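Local atomic coordinates of cytochrome c-554 (Nitrosomonas europaea, PDB entry 1FT5), a protein that carries electrons on four covalently bound hemes in the periplasm, accepting them directly from hydroxylamine oxidoreductase during ammonia oxidation. Residues Q107-S112 with E185-G190; R99-K104 with A122-D127; E170-K173 with A177-E180; Q20-K23 with H27-A30. One frame throughout, in Å; residues are numbered along the deposited sequence.

Contact 1. Residues Q107-S112 with E185-G190; sequences QAFEKS and EGVFEG. With HEM (protoporphyrin IX containing Fe), chain E.
Phe109 meets Val187 because its CG lies anti to the backbone N (chi1 -177°), which throws the ring off helix 99-112 toward residues 185-187. Val187 answers with CG2, the methyl anti to its own carbonyl carbon, and the Phe109 CG to Val187 CG2 distance is 3.8 Å. The approach to the ring is oblique. Farther round the same ring, Phe109 CE2 lies 4.1 Å from Glu185 CB. The other side of residues 185-187 faces heme 1. Three successive backbone N-H groups hold one propionate: Glu185 N donates to O1D of the heme at 2.6 Å, while O2D takes two bonds, from Gly186 N and from Val187 N, each 3.0 Å long. Gly186 has a positive phi (107°), at which a CB would press on the preceding carbonyl O. Val187 CG1 covers one face of the Phe188 ring, whose edge meets the porphyrin at C3D, 3.9 Å from Phe188 CE1. Backbone bonds from Val187 and Glu189 to Thr116 continue the segment into a two-stranded parallel sheet. The turn thus offers mainly CB and methyl carbons to the phenyl ring and its N-H groups to the heme, and these N-H dipoles would be expected to favour the ionised propionate.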
# COMPACT_ATOMS: atom_id res chain seq x y z
N GLN A 107 -1.57 -15.86 -18.16
CA GLN A 107 -1.68 -16.46 -19.51
C GLN A 107 -1.51 -17.97 -19.43
O GLN A 107 -2.26 -18.69 -20.11
CB GLN A 107 -0.59 -15.88 -20.41
CG GLN A 107 -0.90 -14.46 -20.81
CD GLN A 107 0.29 -13.77 -21.49
OE1 GLN A 107 0.13 -12.74 -22.15
NE2 GLN A 107 1.48 -14.32 -21.31
N ALA A 108 -0.56 -18.47 -18.63
CA ALA A 108 -0.36 -19.94 -18.51
C ALA A 108 -1.63 -20.58 -17.93
O ALA A 108 -2.06 -21.68 -18.33
CB ALA A 108 0.82 -20.27 -17.61
N PHE A 109 -2.21 -19.94 -16.92
CA PHE A 109 -3.44 -20.48 -16.36
C PHE A 109 -4.62 -20.44 -17.39
O PHE A 109 -5.35 -21.44 -17.54
CB PHE A 109 -3.82 -19.66 -15.09
CG PHE A 109 -5.02 -20.18 -14.37
CD1 PHE A 109 -4.91 -21.25 -13.51
CD2 PHE A 109 -6.26 -19.59 -14.61
CE1 PHE A 109 -6.05 -21.76 -12.85
CE2 PHE A 109 -7.42 -20.07 -13.97
CZ PHE A 109 -7.28 -21.16 -13.10
N GLU A 110 -4.82 -19.34 -18.08
CA GLU A 110 -5.91 -19.24 -19.04
C GLU A 110 -5.73 -20.27 -20.15
O GLU A 110 -6.72 -20.86 -20.59
CB GLU A 110 -6.01 -17.82 -19.66
CG GLU A 110 -7.05 -17.67 -20.72
CD GLU A 110 -7.54 -16.23 -20.95
OE1 GLU A 110 -6.88 -15.26 -20.49
OE2 GLU A 110 -8.60 -16.08 -21.60
N LYS A 111 -4.49 -20.53 -20.56
CA LYS A 111 -4.29 -21.47 -21.67
C LYS A 111 -4.24 -22.91 -21.31
O LYS A 111 -4.59 -23.76 -22.15
CB LYS A 111 -2.99 -21.14 -22.44
CG LYS A 111 -2.90 -19.75 -22.92
CD LYS A 111 -4.02 -19.34 -23.88
CE LYS A 111 -3.97 -17.80 -24.03
NZ LYS A 111 -3.24 -17.14 -22.83
N SER A 112 -3.79 -23.21 -20.10
CA SER A 112 -3.62 -24.59 -19.69
C SER A 112 -3.93 -24.95 -18.29
O SER A 112 -3.66 -26.09 -17.87
CB SER A 112 -2.18 -25.02 -19.97
OG SER A 112 -1.33 -24.37 -19.01
N GLU A 185 -9.39 -16.49 -9.09
CA GLU A 185 -9.56 -17.83 -9.70
C GLU A 185 -8.56 -18.80 -9.08
O GLU A 185 -8.81 -20.02 -8.98
CB GLU A 185 -9.34 -17.73 -11.20
CG GLU A 185 -10.43 -16.97 -11.88
CD GLU A 185 -11.80 -17.66 -11.76
OE1 GLU A 185 -11.87 -18.89 -11.46
OE2 GLU A 185 -12.82 -16.98 -11.96
N GLY A 186 -7.41 -18.30 -8.65
CA GLY A 186 -6.44 -19.15 -8.01
C GLY A 186 -5.21 -19.50 -8.83
O GLY A 186 -4.68 -20.61 -8.73
N VAL A 187 -4.77 -18.56 -9.64
CA VAL A 187 -3.58 -18.74 -10.47
C VAL A 187 -2.40 -19.05 -9.55
O VAL A 187 -1.59 -19.92 -9.85
CB VAL A 187 -3.27 -17.44 -11.25
CG1 VAL A 187 -1.90 -17.53 -11.96
CG2 VAL A 187 -4.39 -17.14 -12.23
N PHE A 188 -2.26 -18.35 -8.41
CA PHE A 188 -1.13 -18.62 -7.54
C PHE A 188 -1.49 -19.51 -6.40
O PHE A 188 -2.62 -19.45 -5.92
CB PHE A 188 -0.56 -17.27 -7.05
CG PHE A 188 -0.02 -16.42 -8.17
CD1 PHE A 188 -0.75 -15.36 -8.65
CD2 PHE A 188 1.17 -16.78 -8.82
CE1 PHE A 188 -0.33 -14.63 -9.77
CE2 PHE A 188 1.61 -16.07 -9.94
CZ PHE A 188 0.88 -15.01 -10.41
N GLU A 189 -0.54 -20.34 -5.96
CA GLU A 189 -0.79 -21.25 -4.87
C GLU A 189 0.37 -21.42 -3.91
O GLU A 189 1.49 -21.03 -4.20
CB GLU A 189 -1.19 -22.63 -5.42
CG GLU A 189 -0.26 -23.18 -6.44
CD GLU A 189 -0.54 -24.66 -6.74
OE1 GLU A 189 -1.54 -25.20 -6.21
OE2 GLU A 189 0.26 -25.26 -7.47
N GLY A 190 0.07 -21.95 -2.73
CA GLY A 190 1.09 -22.23 -1.74
C GLY A 190 1.65 -21.04 -0.99
O GLY A 190 1.12 -19.94 -1.09
CHA HEM E . -2.87 -11.75 -8.78
CHB HEM E . -1.20 -7.53 -7.11
CHC HEM E . 0.07 -6.30 -11.65
CHD HEM E . -2.54 -10.11 -13.33
C1A HEM E . -2.48 -10.73 -7.92
C2A HEM E . -2.57 -10.79 -6.47
C3A HEM E . -2.16 -9.56 -6.02
C4A HEM E . -1.77 -8.81 -7.17
CMA HEM E . -2.06 -9.04 -4.57
CAA HEM E . -3.01 -11.97 -5.66
CBA HEM E . -1.86 -12.95 -5.42
CGA HEM E . -2.18 -14.06 -4.44
O1A HEM E . -2.95 -15.01 -4.87
O2A HEM E . -1.69 -14.06 -3.27
C1B HEM E . -0.73 -6.85 -8.22
C2B HEM E . 0.00 -5.64 -8.14
C3B HEM E . 0.47 -5.32 -9.39
C4B HEM E . -0.04 -6.35 -10.27
CMB HEM E . 0.25 -4.82 -6.84
CAB HEM E . 1.34 -4.11 -9.84
CBB HEM E . 2.82 -4.21 -9.42
C1C HEM E . -0.59 -7.20 -12.48
C2C HEM E . -0.63 -7.04 -13.94
C3C HEM E . -1.45 -8.06 -14.37
C4C HEM E . -1.81 -8.86 -13.26
CMC HEM E . 0.03 -5.93 -14.78
CAC HEM E . -1.98 -8.26 -15.80
CBC HEM E . -1.04 -8.50 -16.96
C1D HEM E . -2.78 -10.91 -12.21
C2D HEM E . -3.38 -12.19 -12.26
C3D HEM E . -3.43 -12.66 -11.01
C4D HEM E . -2.86 -11.66 -10.16
CMD HEM E . -3.87 -12.88 -13.59
CAD HEM E . -4.14 -13.92 -10.61
CBD HEM E . -5.62 -13.74 -10.38
CGD HEM E . -6.44 -14.95 -9.92
O1D HEM E . -7.65 -14.88 -10.23
O2D HEM E . -5.91 -15.83 -9.25
NA HEM E . -1.98 -9.51 -8.34
NB HEM E . -0.77 -7.31 -9.54
NC HEM E . -1.31 -8.32 -12.06
ND HEM E . -2.44 -10.62 -10.89
FE HEM E . -1.62 -8.97 -10.22

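Contact 2. Residues R99-K104 with A122-D127; sequences RGDHRK and AKKGQD. With HEM (protoporphyrin IX containing Fe), chain E.
His102 reaches across to Gln126 while binding heme 1, and each part of its side chain has a partner. CB starts low over the porphyrin, 3.2 Å from the heme atom NC, and with CG anti to the carbonyl carbon (chi1 -71°) the imidazole stands on the macrocycle. ND1, rather than the more usual NE2, binds the iron at 2.1 Å, and CE1 leans over heme NA. At the far end, His102 NE2 donates to Gln126 OE1 over 2.8 Å. The acceptor lies almost exactly in the imidazole plane, whereas seen from the amide the donor is tilted 24° from the carbonyl plane. Gln126 arrives from the opposite direction on an extended chain, its NE2 resting 3.6 Å from the heme methyl CMA. This second-shell bond would fix the ring's rotation about the iron bond and probably makes the imidazole a slightly stronger donor to the metal. One residue earlier on the helix, Asp101 OD1 forms a salt bridge with Lys124 NZ (2.7 Å), the ammonium coming to the syn side of the carboxylate. Gly125, between the two gripping residues, is the C-prime position of a Schellman motif that ends helix 118-123. His15 is the other axial ligand, completing the bis-histidine coordination common in multiheme c-type cytochromes.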
# COMPACT_ATOMS: atom_id res chain seq x y z
N ARG A 99 5.47 -8.07 -11.62
CA ARG A 99 4.31 -7.77 -12.42
C ARG A 99 4.28 -8.56 -13.72
O ARG A 99 3.20 -8.95 -14.16
CB ARG A 99 4.20 -6.29 -12.70
CG ARG A 99 5.24 -5.76 -13.65
CD ARG A 99 4.67 -4.54 -14.34
NE ARG A 99 5.72 -3.69 -14.86
CZ ARG A 99 6.20 -3.80 -16.09
NH1 ARG A 99 5.70 -4.75 -16.90
NH2 ARG A 99 7.20 -3.03 -16.49
N GLY A 100 5.46 -8.80 -14.29
CA GLY A 100 5.53 -9.58 -15.54
C GLY A 100 5.15 -11.03 -15.29
O GLY A 100 4.64 -11.69 -16.25
N ASP A 101 5.43 -11.57 -14.09
CA ASP A 101 5.06 -12.94 -13.70
C ASP A 101 3.51 -12.99 -13.55
O ASP A 101 2.89 -14.04 -13.82
CB ASP A 101 5.66 -13.37 -12.36
CG ASP A 101 7.06 -13.95 -12.47
OD1 ASP A 101 7.87 -13.35 -13.17
OD2 ASP A 101 7.35 -15.01 -11.83
N HIS A 102 2.86 -11.90 -13.10
CA HIS A 102 1.36 -11.94 -13.01
C HIS A 102 0.81 -12.11 -14.43
O HIS A 102 -0.14 -12.89 -14.63
CB HIS A 102 0.76 -10.68 -12.38
CG HIS A 102 1.04 -10.60 -10.92
ND1 HIS A 102 0.25 -9.86 -10.04
CD2 HIS A 102 2.08 -11.15 -10.25
CE1 HIS A 102 0.86 -10.01 -8.86
NE2 HIS A 102 1.95 -10.76 -8.92
N ARG A 103 1.40 -11.42 -15.41
CA ARG A 103 0.95 -11.53 -16.81
C ARG A 103 1.24 -12.93 -17.35
O ARG A 103 0.32 -13.63 -17.87
CB ARG A 103 1.69 -10.51 -17.70
CG ARG A 103 1.17 -10.54 -19.14
CD ARG A 103 2.18 -10.02 -20.20
NE ARG A 103 2.59 -11.12 -21.09
CZ ARG A 103 2.46 -11.12 -22.42
NH1 ARG A 103 1.92 -10.07 -23.04
NH2 ARG A 103 2.84 -12.19 -23.13
N LYS A 104 2.46 -13.40 -17.20
CA LYS A 104 2.78 -14.72 -17.75
C LYS A 104 2.03 -15.87 -17.07
O LYS A 104 1.56 -16.84 -17.72
CB LYS A 104 4.29 -14.99 -17.67
CG LYS A 104 5.09 -13.94 -18.46
CD LYS A 104 4.41 -13.56 -19.78
CE LYS A 104 4.58 -14.63 -20.85
NZ LYS A 104 4.59 -14.07 -22.24
N ALA A 122 7.30 -14.18 -4.39
CA ALA A 122 7.99 -13.62 -3.22
C ALA A 122 9.47 -13.41 -3.58
O ALA A 122 10.07 -12.42 -3.14
CB ALA A 122 7.88 -14.54 -2.04
N LYS A 123 10.03 -14.30 -4.41
CA LYS A 123 11.43 -14.17 -4.81
C LYS A 123 11.66 -12.91 -5.61
O LYS A 123 12.77 -12.35 -5.57
CB LYS A 123 11.89 -15.42 -5.60
CG LYS A 123 12.10 -16.63 -4.70
CD LYS A 123 12.76 -17.78 -5.47
CE LYS A 123 14.06 -17.31 -6.16
NZ LYS A 123 15.20 -18.32 -6.14
N LYS A 124 10.61 -12.43 -6.30
CA LYS A 124 10.69 -11.26 -7.13
C LYS A 124 10.22 -10.00 -6.42
O LYS A 124 10.02 -8.99 -7.04
CB LYS A 124 9.91 -11.49 -8.43
CG LYS A 124 10.64 -12.51 -9.35
CD LYS A 124 10.24 -12.36 -10.78
CE LYS A 124 11.06 -13.32 -11.61
NZ LYS A 124 10.53 -13.55 -12.97
N GLY A 125 10.07 -10.10 -5.09
CA GLY A 125 9.74 -8.95 -4.28
C GLY A 125 8.31 -8.79 -3.79
O GLY A 125 8.01 -7.83 -3.06
N GLN A 126 7.41 -9.68 -4.17
CA GLN A 126 6.02 -9.44 -3.73
C GLN A 126 5.90 -9.76 -2.25
O GLN A 126 6.49 -10.70 -1.73
CB GLN A 126 5.02 -10.29 -4.58
CG GLN A 126 3.56 -9.93 -4.24
CD GLN A 126 2.57 -10.41 -5.26
OE1 GLN A 126 3.00 -10.84 -6.37
NE2 GLN A 126 1.30 -10.32 -4.98
N ASP A 127 5.07 -8.95 -1.56
CA ASP A 127 4.85 -9.10 -0.13
C ASP A 127 3.53 -9.81 0.12
O ASP A 127 2.52 -9.39 -0.45
CB ASP A 127 4.75 -7.68 0.48
CG ASP A 127 4.96 -7.67 1.95
OD1 ASP A 127 4.63 -8.60 2.69
OD2 ASP A 127 5.49 -6.65 2.42
CHA HEM E . -2.87 -11.75 -8.78
CHB HEM E . -1.20 -7.53 -7.11
CHC HEM E . 0.07 -6.30 -11.65
CHD HEM E . -2.54 -10.11 -13.33
C1A HEM E . -2.48 -10.73 -7.92
C2A HEM E . -2.57 -10.79 -6.47
C3A HEM E . -2.16 -9.56 -6.02
C4A HEM E . -1.77 -8.81 -7.17
CMA HEM E . -2.06 -9.04 -4.57
CAA HEM E . -3.01 -11.97 -5.66
CBA HEM E . -1.86 -12.95 -5.42
CGA HEM E . -2.18 -14.06 -4.44
O1A HEM E . -2.95 -15.01 -4.87
O2A HEM E . -1.69 -14.06 -3.27
C1B HEM E . -0.73 -6.85 -8.22
C2B HEM E . 0.00 -5.64 -8.14
C3B HEM E . 0.47 -5.32 -9.39
C4B HEM E . -0.04 -6.35 -10.27
CMB HEM E . 0.25 -4.82 -6.84
CAB HEM E . 1.34 -4.11 -9.84
CBB HEM E . 2.82 -4.21 -9.42
C1C HEM E . -0.59 -7.20 -12.48
C2C HEM E . -0.63 -7.04 -13.94
C3C HEM E . -1.45 -8.06 -14.37
C4C HEM E . -1.81 -8.86 -13.26
CMC HEM E . 0.03 -5.93 -14.78
CAC HEM E . -1.98 -8.26 -15.80
CBC HEM E . -1.04 -8.50 -16.96
C1D HEM E . -2.78 -10.91 -12.21
C2D HEM E . -3.38 -12.19 -12.26
C3D HEM E . -3.43 -12.66 -11.01
C4D HEM E . -2.86 -11.66 -10.16
CMD HEM E . -3.87 -12.88 -13.59
CAD HEM E . -4.14 -13.92 -10.61
CBD HEM E . -5.62 -13.74 -10.38
CGD HEM E . -6.44 -14.95 -9.92
O1D HEM E . -7.65 -14.88 -10.23
O2D HEM E . -5.91 -15.83 -9.25
NA HEM E . -1.98 -9.51 -8.34
NB HEM E . -0.77 -7.31 -9.54
NC HEM E . -1.31 -8.32 -12.06
ND HEM E . -2.44 -10.62 -10.89
FE HEM E . -1.62 -8.97 -10.22

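Contact 3. Residues E170-K173 with A177-E180; sequences EMVK and AMHE. With HEM (protoporphyrin IX containing Fe), chain G.
Met178 packs between the backbone of residues 171-172 and heme 3. Its CG lies 3.6 Å from Val172 O, and its CE comes within 4.2 Å of Met171 O. Bends at chi2 and chi3 bring SD and CE of the methionine against the vinyl-derived arm of the heme, where Met178 CE approaches CBC at 3.5 Å. Val172 CG2 is 4.2 Å from Met178 SD and also touches the heme methyl CMD, at 3.6 Å. The valine methyl and the methionine sulfur therefore pack on the same porphyrin border. Next to Met178, the axial ligand His179, which does not touch residues 170-173, binds the heme iron through NE2 at 2.0 Å. Its other nitrogen is used as well: His179 ND1 donates to Glu180 O over 2.7 Å, nearly straight at 175°. The acceptor oxygen lies in the imidazole plane, but the donor stands 49° out of the carbonyl plane, so it is not on a lone pair. With both nitrogens engaged the ring has little freedom to turn, and the bond may make it a slightly better electron donor to the metal. Farther out, Ser21 OG accepts from Glu180 N, Phe194 and Phe196 touch Val172, and Lys173 pairs with Glu199. Met171, Ala177 and Met178 also touch a second heme. With His92 as the other ligand, this is a bis-histidine heme site in which one short segment packs against two neighbouring hemes.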
# COMPACT_ATOMS: atom_id res chain seq x y z
N GLU A 170 -6.06 -5.96 13.40
CA GLU A 170 -7.37 -5.34 13.30
C GLU A 170 -7.51 -4.50 12.05
O GLU A 170 -8.45 -4.63 11.29
CB GLU A 170 -7.64 -4.44 14.51
CG GLU A 170 -7.19 -5.08 15.78
CD GLU A 170 -8.31 -5.75 16.51
OE1 GLU A 170 -8.30 -5.65 17.78
OE2 GLU A 170 -9.18 -6.36 15.83
N MET A 171 -6.53 -3.63 11.83
CA MET A 171 -6.68 -2.72 10.74
C MET A 171 -6.51 -3.31 9.36
O MET A 171 -7.03 -2.73 8.43
CB MET A 171 -5.78 -1.52 11.00
CG MET A 171 -6.71 -0.39 11.49
SD MET A 171 -5.96 0.65 12.65
CE MET A 171 -7.40 1.19 13.71
N VAL A 172 -5.81 -4.43 9.26
CA VAL A 172 -5.69 -5.05 7.91
C VAL A 172 -7.01 -5.65 7.49
O VAL A 172 -7.19 -5.98 6.31
CB VAL A 172 -4.55 -6.08 7.90
CG1 VAL A 172 -4.96 -7.44 8.62
CG2 VAL A 172 -4.15 -6.40 6.41
N LYS A 173 -7.96 -5.71 8.44
CA LYS A 173 -9.28 -6.25 8.11
C LYS A 173 -10.28 -5.16 7.90
O LYS A 173 -11.47 -5.42 7.86
CB LYS A 173 -9.78 -7.23 9.21
CG LYS A 173 -8.93 -8.42 9.44
CD LYS A 173 -9.70 -9.55 10.21
CE LYS A 173 -8.86 -10.81 10.34
NZ LYS A 173 -9.72 -11.86 10.96
N ALA A 177 -10.20 0.71 4.38
CA ALA A 177 -8.88 1.30 4.45
C ALA A 177 -7.86 0.59 3.52
O ALA A 177 -6.82 1.17 3.25
CB ALA A 177 -8.36 1.26 5.86
N MET A 178 -8.21 -0.62 3.05
CA MET A 178 -7.35 -1.37 2.12
C MET A 178 -7.98 -1.12 0.71
O MET A 178 -7.59 -0.26 -0.06
CB MET A 178 -7.38 -2.91 2.49
CG MET A 178 -6.99 -3.29 3.95
SD MET A 178 -5.21 -2.96 4.28
CE MET A 178 -5.43 -1.20 4.90
N HIS A 179 -8.95 -1.98 0.40
CA HIS A 179 -9.80 -1.91 -0.79
C HIS A 179 -10.67 -3.16 -0.61
O HIS A 179 -10.34 -4.07 0.14
CB HIS A 179 -9.06 -1.97 -2.16
CG HIS A 179 -8.10 -3.10 -2.32
ND1 HIS A 179 -8.45 -4.43 -2.45
CD2 HIS A 179 -6.75 -3.09 -2.30
CE1 HIS A 179 -7.31 -5.13 -2.49
NE2 HIS A 179 -6.23 -4.34 -2.40
N GLU A 180 -11.81 -3.15 -1.24
CA GLU A 180 -12.66 -4.32 -1.18
C GLU A 180 -11.88 -5.49 -1.75
O GLU A 180 -11.01 -5.30 -2.65
CB GLU A 180 -13.87 -4.04 -2.04
CG GLU A 180 -14.88 -5.16 -2.01
CD GLU A 180 -15.33 -5.49 -0.59
OE1 GLU A 180 -16.20 -4.75 -0.08
OE2 GLU A 180 -14.82 -6.44 0.03
CHA HEM G . -5.26 -8.11 -1.85
CHB HEM G . -4.62 -5.48 -5.90
CHC HEM G . -3.54 -1.60 -3.11
CHD HEM G . -3.56 -4.45 0.82
C1A HEM G . -5.21 -7.69 -3.18
C2A HEM G . -5.53 -8.53 -4.29
C3A HEM G . -5.33 -7.82 -5.42
C4A HEM G . -4.90 -6.51 -5.03
CMA HEM G . -5.52 -8.26 -6.88
CAA HEM G . -6.02 -10.02 -4.21
CBA HEM G . -7.59 -10.11 -4.39
CGA HEM G . -8.37 -9.21 -3.39
O1A HEM G . -8.17 -9.39 -2.21
O2A HEM G . -9.12 -8.35 -3.85
C1B HEM G . -4.24 -4.17 -5.48
C2B HEM G . -4.04 -3.07 -6.39
C3B HEM G . -3.78 -1.96 -5.61
C4B HEM G . -3.83 -2.44 -4.24
CMB HEM G . -4.14 -3.17 -7.91
CAB HEM G . -3.51 -0.53 -5.98
CBB HEM G . -4.70 0.11 -6.74
C1C HEM G . -3.45 -2.09 -1.81
C2C HEM G . -3.03 -1.28 -0.72
C3C HEM G . -2.96 -2.05 0.34
C4C HEM G . -3.41 -3.36 -0.03
CMC HEM G . -2.67 0.22 -0.79
CAC HEM G . -2.46 -1.65 1.76
CBC HEM G . -3.03 -0.41 2.41
C1D HEM G . -4.07 -5.70 0.45
C2D HEM G . -4.26 -6.81 1.36
C3D HEM G . -4.79 -7.83 0.59
C4D HEM G . -4.88 -7.32 -0.75
CMD HEM G . -3.87 -6.84 2.83
CAD HEM G . -5.05 -9.27 1.02
CBD HEM G . -3.97 -10.18 0.52
CGD HEM G . -4.37 -11.66 0.38
O1D HEM G . -3.51 -12.42 -0.08
O2D HEM G . -5.50 -12.00 0.73
NA HEM G . -4.83 -6.46 -3.64
NB HEM G . -4.10 -3.78 -4.14
NC HEM G . -3.69 -3.36 -1.39
ND HEM G . -4.45 -6.00 -0.88
FE HEM G . -4.30 -4.90 -2.51

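Contact 4. Residues Q20-K23 with H27-A30; sequences QSWK and HAKA. With HEM (protoporphyrin IX containing Fe), chain H.
Trp22 and Ala28 form a CH-pi contact, the tightly packed part of a junction where the chain leaves helix 16-22 and doubles back to a heme-binding histidine of this multiheme c-type cytochrome. Ala28 CB sits over one face of the indole, 3.5 Å from the centroid of the Trp22 six-membered ring and only 13° off its normal. The same methyl also presses on the backbone, 3.3 Å from Trp22 O. With CG anti to the backbone N (chi1 166°), the indole reaches Ala28, its CZ2 3.4 Å from Ala28 CB, and its NE1 is hydrogen-bonded to Val86 O. Trp22 NE1 approaches His27 CB more loosely, at 4.2 Å, the two side chains running roughly perpendicular. The outer side is looser and carries exposed lysines: Lys29 stretches out on an extended chain, meeting the other segment through CE, 4.0 Å from Lys23 O, while the CB of Lys23 points away. Inward, His27 is buried and leads to heme 4, where His138 is the opposite axial ligand. His27 ND1 makes a weak hydrogen bond to Ala177 O; the imidazole meets the porphyrin with its edge, and NE2 binds the heme iron at 2.0 Å.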
# COMPACT_ATOMS: atom_id res chain seq x y z
N GLN A 20 -10.46 0.55 -8.51
CA GLN A 20 -11.62 1.39 -8.36
C GLN A 20 -11.99 1.60 -6.88
O GLN A 20 -12.41 2.69 -6.50
CB GLN A 20 -12.79 0.76 -9.10
CG GLN A 20 -13.84 1.76 -9.48
CD GLN A 20 -15.16 1.52 -8.79
OE1 GLN A 20 -15.21 1.01 -7.66
NE2 GLN A 20 -16.25 1.89 -9.46
N SER A 21 -11.84 0.56 -6.06
CA SER A 21 -12.17 0.65 -4.64
C SER A 21 -11.04 1.40 -3.91
O SER A 21 -11.27 2.30 -3.08
CB SER A 21 -12.38 -0.76 -4.09
OG SER A 21 -12.41 -0.84 -2.67
N TRP A 22 -9.80 1.06 -4.28
CA TRP A 22 -8.66 1.72 -3.62
C TRP A 22 -8.74 3.27 -3.81
O TRP A 22 -8.35 4.05 -2.93
CB TRP A 22 -7.36 1.15 -4.25
CG TRP A 22 -6.13 1.98 -3.92
CD1 TRP A 22 -5.34 1.86 -2.79
CD2 TRP A 22 -5.63 3.10 -4.66
NE1 TRP A 22 -4.37 2.88 -2.79
CE2 TRP A 22 -4.54 3.65 -3.91
CE3 TRP A 22 -6.00 3.72 -5.86
CZ2 TRP A 22 -3.81 4.79 -4.36
CZ3 TRP A 22 -5.29 4.84 -6.31
CH2 TRP A 22 -4.20 5.37 -5.54
N LYS A 23 -9.22 3.71 -4.95
CA LYS A 23 -9.23 5.14 -5.25
C LYS A 23 -10.03 5.95 -4.29
O LYS A 23 -9.80 7.18 -4.21
CB LYS A 23 -9.77 5.39 -6.68
CG LYS A 23 -8.95 6.43 -7.44
CD LYS A 23 -9.74 7.75 -7.65
CE LYS A 23 -8.80 8.90 -8.13
NZ LYS A 23 -9.52 10.20 -8.32
N HIS A 27 -5.80 6.23 1.84
CA HIS A 27 -4.44 5.99 1.26
C HIS A 27 -4.33 6.66 -0.12
O HIS A 27 -3.33 7.36 -0.44
CB HIS A 27 -4.15 4.48 1.07
CG HIS A 27 -3.78 3.78 2.35
ND1 HIS A 27 -4.34 2.57 2.76
CD2 HIS A 27 -2.91 4.13 3.34
CE1 HIS A 27 -3.84 2.23 3.92
NE2 HIS A 27 -2.95 3.12 4.34
N ALA A 28 -5.36 6.51 -0.95
CA ALA A 28 -5.24 7.11 -2.29
C ALA A 28 -5.19 8.62 -2.27
O ALA A 28 -4.66 9.27 -3.19
CB ALA A 28 -6.45 6.69 -3.22
N LYS A 29 -5.78 9.19 -1.20
CA LYS A 29 -5.87 10.65 -1.07
C LYS A 29 -4.76 11.16 -0.15
O LYS A 29 -4.78 12.35 0.27
CB LYS A 29 -7.26 11.03 -0.47
CG LYS A 29 -8.43 10.49 -1.32
CD LYS A 29 -9.76 10.54 -0.56
CE LYS A 29 -10.85 9.91 -1.45
NZ LYS A 29 -12.23 10.09 -0.89
N ALA A 30 -3.75 10.33 0.15
CA ALA A 30 -2.74 10.78 1.12
C ALA A 30 -2.01 12.04 0.80
O ALA A 30 -1.63 12.78 1.75
CB ALA A 30 -1.73 9.69 1.38
CHA HEM H . -4.37 5.63 6.68
CHB HEM H . -4.21 0.87 7.60
CHC HEM H . -0.06 0.66 5.03
CHD HEM H . 0.21 5.52 5.27
C1A HEM H . -4.72 4.34 7.06
C2A HEM H . -5.94 4.00 7.74
C3A HEM H . -5.86 2.68 8.05
C4A HEM H . -4.62 2.20 7.52
CMA HEM H . -6.89 1.82 8.84
CAA HEM H . -7.04 4.90 8.10
CBA HEM H . -8.05 4.99 6.99
CGA HEM H . -9.21 5.95 7.23
O1A HEM H . -9.24 6.66 8.28
O2A HEM H . -10.07 6.00 6.36
C1B HEM H . -3.02 0.39 7.00
C2B HEM H . -2.63 -0.99 6.93
C3B HEM H . -1.51 -1.07 6.10
C4B HEM H . -1.21 0.31 5.72
CMB HEM H . -3.36 -2.15 7.67
CAB HEM H . -0.71 -2.27 5.68
CBB HEM H . -1.57 -3.40 5.12
C1C HEM H . 0.36 1.98 4.92
C2C HEM H . 1.65 2.28 4.38
C3C HEM H . 1.78 3.65 4.53
C4C HEM H . 0.54 4.14 5.08
CMC HEM H . 2.64 1.26 3.83
CAC HEM H . 3.01 4.56 4.22
CBC HEM H . 3.59 4.47 2.76
C1D HEM H . -1.07 5.97 5.66
C2D HEM H . -1.47 7.32 5.65
C3D HEM H . -2.77 7.35 5.96
C4D HEM H . -3.14 5.99 6.20
CMD HEM H . -0.56 8.52 5.34
CAD HEM H . -3.61 8.63 5.96
CBD HEM H . -3.97 9.21 4.59
CGD HEM H . -4.57 10.55 4.72
O1D HEM H . -5.68 10.66 5.23
O2D HEM H . -3.91 11.49 4.32
NA HEM H . -3.93 3.23 6.94
NB HEM H . -2.15 1.24 6.28
NC HEM H . -0.33 3.11 5.33
ND HEM H . -2.09 5.16 6.01
FE HEM H . -2.14 3.17 6.13

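How the contacts relate
Contacts 1 and 2 share helix 99-112 and heme 1, with centres 13 Å apart; they touch where Phe188 CZ lies 4.0 Å from His102 CD2, and their segments alternate along the chain. Contacts 3 and 4 form a second pair, centres 12 Å apart, joined by a probable hydrogen bond between Glu180 N and Ser21 OG. Between the pairs the centres are 22 to 28 Å apart and nothing touches. In sequence, contact 4 closes first, and contact 3 falls between the two segments of contact 1. Contacts 2, 3 and 4 supply iron ligands to hemes 1, 3 and 4, while contact 1 holds a propionate of heme 1, so widely separated parts of one largely loop-built chain hold an electron-carrying heme array.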